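UDP-N-acetylglucosamine pyrophosphorylase (Entamoeba histolytica, PDB 3OC9) probably catalyses the transfer of uridylyl from UTP to N-acetyl-alpha-D-glucosamine 1-phosphate, giving UDP-N-acetylglucosamine and diphosphate. Local coordinates at residues Leu190-Asp195 and Phe330-Ala335; Ile213-Phe218 and Ile324-Arg329. All coordinates share one frame; numbering follows the deposited sequence.

Interaction 1 of 2, residues Leu190-Asp195 and Phe330-Ala335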
# COMPACT_ATOMS: atom_id res chain seq x y z
N LEU A 190 4.73 7.46 -1.91
CA LEU A 190 5.82 7.07 -2.84
C LEU A 190 5.73 5.65 -3.43
O LEU A 190 6.62 5.26 -4.20
CB LEU A 190 7.19 7.29 -2.17
CG LEU A 190 7.49 8.74 -1.73
CD1 LEU A 190 8.85 8.86 -1.06
CD2 LEU A 190 7.41 9.72 -2.89
N CYS A 191 4.68 4.89 -3.08
CA CYS A 191 4.54 3.51 -3.58
C CYS A 191 4.66 3.37 -5.12
O CYS A 191 4.04 4.15 -5.87
CB CYS A 191 3.24 2.87 -3.06
SG CYS A 191 3.05 1.09 -3.45
N LYS A 192 5.45 2.39 -5.58
CA LYS A 192 5.62 2.17 -7.04
C LYS A 192 4.44 1.39 -7.71
O LYS A 192 4.46 1.15 -8.91
CB LYS A 192 6.99 1.51 -7.36
CG LYS A 192 8.25 2.43 -7.17
CD LYS A 192 9.54 1.61 -7.51
CE LYS A 192 10.83 2.46 -7.45
NZ LYS A 192 12.05 1.61 -7.84
N ASP A 193 3.43 0.98 -6.94
CA ASP A 193 2.26 0.28 -7.53
C ASP A 193 2.69 -1.03 -8.19
O ASP A 193 3.38 -1.82 -7.52
CB ASP A 193 1.41 1.24 -8.42
CG ASP A 193 0.81 2.42 -7.61
OD1 ASP A 193 0.37 2.19 -6.46
OD2 ASP A 193 0.77 3.57 -8.10
N VAL A 194 2.34 -1.29 -9.46
CA VAL A 194 2.74 -2.55 -10.14
C VAL A 194 4.21 -2.45 -10.65
O VAL A 194 4.48 -2.25 -11.84
CB VAL A 194 1.70 -3.00 -11.25
CG1 VAL A 194 2.06 -4.37 -11.88
CG2 VAL A 194 0.28 -3.05 -10.69
N ASP A 195 5.16 -2.59 -9.71
CA ASP A 195 6.60 -2.32 -9.93
C ASP A 195 7.20 -3.39 -10.87
O ASP A 195 7.27 -4.55 -10.47
CB ASP A 195 7.32 -2.32 -8.55
CG ASP A 195 8.85 -2.09 -8.64
OD1 ASP A 195 9.34 -1.77 -9.73
OD2 ASP A 195 9.56 -2.25 -7.60
N PHE A 330 14.31 6.07 1.24
CA PHE A 330 14.41 7.32 0.46
C PHE A 330 13.67 7.22 -0.90
O PHE A 330 13.20 8.22 -1.47
CB PHE A 330 15.91 7.70 0.31
CG PHE A 330 16.17 8.90 -0.55
CD1 PHE A 330 16.28 10.17 0.02
CD2 PHE A 330 16.36 8.76 -1.93
CE1 PHE A 330 16.53 11.30 -0.78
CE2 PHE A 330 16.61 9.88 -2.73
CZ PHE A 330 16.70 11.15 -2.15
N ILE A 331 13.58 5.99 -1.41
CA ILE A 331 12.96 5.71 -2.71
C ILE A 331 11.44 5.38 -2.60
O ILE A 331 10.63 5.87 -3.42
CB ILE A 331 13.70 4.51 -3.43
CG1 ILE A 331 15.21 4.77 -3.59
CG2 ILE A 331 12.98 4.08 -4.74
CD1 ILE A 331 15.60 5.78 -4.70
N GLU A 332 11.04 4.56 -1.63
CA GLU A 332 9.65 4.01 -1.63
C GLU A 332 8.93 3.97 -0.25
O GLU A 332 8.02 3.14 -0.06
CB GLU A 332 9.57 2.64 -2.37
CG GLU A 332 8.16 2.28 -2.96
CD GLU A 332 8.03 0.88 -3.61
OE1 GLU A 332 6.88 0.52 -4.00
OE2 GLU A 332 9.02 0.12 -3.71
N PHE A 333 9.28 4.87 0.69
CA PHE A 333 8.48 4.97 1.96
C PHE A 333 8.33 6.38 2.56
O PHE A 333 9.25 6.87 3.22
CB PHE A 333 9.00 3.98 3.04
CG PHE A 333 8.09 3.90 4.27
CD1 PHE A 333 6.96 3.11 4.26
CD2 PHE A 333 8.38 4.66 5.41
CE1 PHE A 333 6.11 3.05 5.39
CE2 PHE A 333 7.53 4.63 6.54
CZ PHE A 333 6.40 3.82 6.52
N SER A 334 7.17 7.02 2.38
CA SER A 334 6.82 8.27 3.12
C SER A 334 5.30 8.31 3.32
O SER A 334 4.55 8.50 2.35
CB SER A 334 7.32 9.52 2.38
OG SER A 334 7.16 10.71 3.17
N ALA A 335 4.83 8.10 4.56
CA ALA A 335 3.39 7.91 4.84
C ALA A 335 2.66 9.19 5.26
O ALA A 335 3.26 10.03 5.92
CB ALA A 335 3.18 6.85 5.89
O HOH W 1 8.97 6.12 -5.70
O HOH W 2 5.61 -1.58 -5.54

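Interaction 2 of 2, residues Ile213-Phe218 and Ile324-Arg329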
# COMPACT_ATOMS: atom_id res chain seq x y z
N ILE A 213 10.42 -5.20 2.33
CA ILE A 213 10.83 -4.85 3.71
C ILE A 213 11.77 -3.64 3.74
O ILE A 213 12.43 -3.33 2.72
CB ILE A 213 11.46 -6.08 4.52
CG1 ILE A 213 12.82 -6.55 3.94
CG2 ILE A 213 10.46 -7.27 4.58
CD1 ILE A 213 14.11 -5.74 4.46
N VAL A 214 11.80 -2.97 4.89
CA VAL A 214 12.87 -1.99 5.20
C VAL A 214 13.75 -2.55 6.34
O VAL A 214 13.24 -3.16 7.29
CB VAL A 214 12.30 -0.57 5.58
CG1 VAL A 214 11.62 0.09 4.36
CG2 VAL A 214 11.30 -0.62 6.82
N LYS A 215 15.06 -2.35 6.26
CA LYS A 215 15.96 -2.72 7.38
C LYS A 215 15.69 -1.91 8.67
O LYS A 215 15.76 -0.66 8.65
CB LYS A 215 17.42 -2.52 6.97
CG LYS A 215 18.01 -3.60 6.11
CD LYS A 215 19.54 -3.36 6.07
CE LYS A 215 20.29 -4.49 5.43
NZ LYS A 215 21.72 -4.10 5.17
N LYS A 216 15.36 -2.60 9.77
CA LYS A 216 14.98 -1.95 11.06
C LYS A 216 16.06 -0.94 11.52
O LYS A 216 17.24 -1.28 11.54
CB LYS A 216 14.72 -3.01 12.15
CG LYS A 216 14.34 -2.46 13.55
CD LYS A 216 13.76 -3.57 14.47
CE LYS A 216 13.67 -3.09 15.92
NZ LYS A 216 12.84 -4.08 16.72
N GLY A 217 15.63 0.27 11.88
CA GLY A 217 16.56 1.38 12.19
C GLY A 217 17.01 1.56 13.64
O GLY A 217 18.14 2.03 13.89
N PHE A 218 16.14 1.21 14.60
CA PHE A 218 16.40 1.34 16.05
C PHE A 218 15.41 0.46 16.85
O PHE A 218 14.37 0.07 16.31
CB PHE A 218 16.41 2.82 16.53
CG PHE A 218 15.09 3.56 16.37
CD1 PHE A 218 14.69 4.04 15.13
CD2 PHE A 218 14.27 3.79 17.48
CE1 PHE A 218 13.47 4.73 14.98
CE2 PHE A 218 13.06 4.48 17.35
CZ PHE A 218 12.65 4.95 16.10
N ILE A 324 11.95 -12.38 -0.17
CA ILE A 324 12.04 -11.14 0.64
C ILE A 324 12.87 -10.09 -0.13
O ILE A 324 14.05 -10.31 -0.45
CB ILE A 324 12.70 -11.43 2.05
CG1 ILE A 324 12.04 -12.63 2.75
CG2 ILE A 324 12.67 -10.17 2.97
CD1 ILE A 324 10.50 -12.53 2.91
N PHE A 325 12.24 -8.94 -0.43
CA PHE A 325 12.77 -7.87 -1.35
C PHE A 325 13.06 -6.58 -0.55
O PHE A 325 12.12 -5.90 -0.09
CB PHE A 325 11.68 -7.65 -2.44
CG PHE A 325 12.07 -6.75 -3.63
CD1 PHE A 325 12.31 -5.38 -3.47
CD2 PHE A 325 12.06 -7.27 -4.94
CE1 PHE A 325 12.60 -4.55 -4.58
CE2 PHE A 325 12.35 -6.45 -6.06
CZ PHE A 325 12.62 -5.08 -5.87
N GLU A 326 14.34 -6.22 -0.38
CA GLU A 326 14.67 -4.96 0.35
C GLU A 326 14.43 -3.67 -0.47
O GLU A 326 14.90 -3.57 -1.62
CB GLU A 326 16.16 -4.97 0.83
CG GLU A 326 16.53 -3.71 1.69
CD GLU A 326 18.04 -3.55 2.01
OE1 GLU A 326 18.87 -4.37 1.55
OE2 GLU A 326 18.38 -2.57 2.72
N ILE A 327 13.72 -2.69 0.12
CA ILE A 327 13.60 -1.33 -0.48
C ILE A 327 14.32 -0.26 0.36
O ILE A 327 14.52 -0.45 1.56
CB ILE A 327 12.11 -0.90 -0.70
CG1 ILE A 327 11.34 -0.88 0.64
CG2 ILE A 327 11.46 -1.89 -1.71
CD1 ILE A 327 10.08 0.03 0.66
N GLN A 328 14.71 0.85 -0.27
CA GLN A 328 15.28 2.00 0.45
C GLN A 328 14.16 2.96 0.88
O GLN A 328 13.26 3.24 0.08
CB GLN A 328 16.26 2.75 -0.45
CG GLN A 328 17.49 1.93 -0.83
CD GLN A 328 18.23 1.39 0.39
OE1 GLN A 328 18.74 2.16 1.21
NE2 GLN A 328 18.28 0.06 0.51
N ARG A 329 14.21 3.46 2.12
CA ARG A 329 13.16 4.38 2.59
C ARG A 329 13.13 5.63 1.69
O ARG A 329 12.06 6.17 1.40
CB ARG A 329 13.36 4.79 4.07
CG ARG A 329 13.35 3.60 5.08
CD ARG A 329 13.67 4.02 6.54
NE ARG A 329 13.98 2.85 7.38
CZ ARG A 329 13.22 2.41 8.38
NH1 ARG A 329 12.09 3.04 8.71
NH2 ARG A 329 13.60 1.34 9.07
O HOH W 3 16.29 -0.92 3.81
O HOH W 4 16.16 1.39 6.62

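Interaction 1 of 2, residues Leu190-Asp195 and Phe330-Ala335
Glu332 reaches across to the loop 190-195 and takes the backbone N-H of Lys192 on its carboxylate. The bond from Lys192 N to Glu332 OE1 is 2.8 Å long and nearly straight (170° at the hydrogen), although the donor stands above the carboxylate plane. With CG anti to the backbone N (chi1 -155°) and an extended chain beyond it, glutamate is long enough to pass the carbonyl of Leu190, where Glu332 CG lies 3.6 Å from Leu190 O. The Lys192 side chain crosses that of Glu332 at about a right angle, its CB against Glu332 OE1 and its CG against Glu332 CD, and carries on until Lys192 CE meets Ile331 CG2 at 3.8 Å. Its ammonium pairs with Glu386. Leu190 supplies the apolar part, its CD1 packing on Ser334 CB at 3.8 Å, and Trp354 of helix 347-364 also touches this leucine.

Two waters complete the joint. One donates to both Leu190 O and Ile331 O; the other donates to Asp193 O and Glu332 OE1. Farther out, Asn188 bonds Leu190 N, Ser334 N and Glu332 O, while the Ser334 hydroxyl pairs with Asp353. The loop between strand 180-184 and helix 196-204 is thus held against short helix 329-332.

Glu332 OE1 is gripped by a backbone N-H and a water, and OE2 by a salt bridge to Lys212. The same lysine binds OD2 of Asp195, the N-cap of helix 196-204, 4.6 Å from Glu332 OE2, so its positive charge probably offsets the repulsion between two buried carboxylates and would help both remain ionised.

Interaction 2 of 2, residues Ile213-Phe218 and Ile324-Arg329
Ile213 and Glu326 form a parallel beta bridge, made by two backbone bonds: Ile213 N gives its hydrogen to Phe325 O, and Ile327 N returns one to Ile213 O at 3.0 Å. The short segments 213-215 and 324-326 are set at 55° to each other, and past the bridge side chains and water take over.

The apolar contacts are between branched residues, which suit the buried sheet. Ile213 CG1 meets Ile324 CG2 at 3.8 Å, and Val214 CG1 meets Ile327 CG1 at 3.9 Å. The latter pair is set by the chi1 of Ile327 (60°), which puts CG1 between its own backbone N and carbonyl carbon, close to Ile213 O.

Arg329 makes the side-chain hydrogen bond across the contact. Its NH2 donates to Lys215 O at 3.0 Å; the oxygen lies in the guanidinium plane, whereas the nitrogen stands 45° out of the carbonyl plane. Val214 CG2 covers one face of the guanidinium, toward its rim, so arginine serves both the apolar side and the backbone acceptor. A water bridges Arg329 NE and Lys215 O, and Glu221 forms a salt bridge with NH1.

Glu326 OE2 lies against the methylenes of Lys215, 3.6 Å from Lys215 CG, but stays 4.4 Å from Lys215 NZ, beyond a salt bridge. A second water links this OE2 to Lys215 N and Ile327 O.

In the mixed sheet, strand 209-215 runs between 322-326 and the antiparallel strand 258-261, whose Ile261 touches both Val214 and Ile327. Leu226 of strand 225-229 packs on Ile213 and Ile324, and helix 329-332 starts at Arg329.

From the N terminus, the chain passes through 190-195, goes into helix 196-204, and then reaches 213-218 at the end of strand 209-215. After about a hundred residues, rich in strand, it returns through 324-329 and directly on to 330-335. Interaction 2 therefore closes a shorter loop that lies wholly within the longer one closed by interaction 1; the two nest and do not cross. Strand 322-326 and helix 329-332 follow one another, so this stretch ties strand 209-215 to the loop that leaves strand 180-184 of the same sheet. The two contacts, their centres about 12 Å apart, meet directly where Glu332 OE2 packs 3.7 Å from Ile327 CG2.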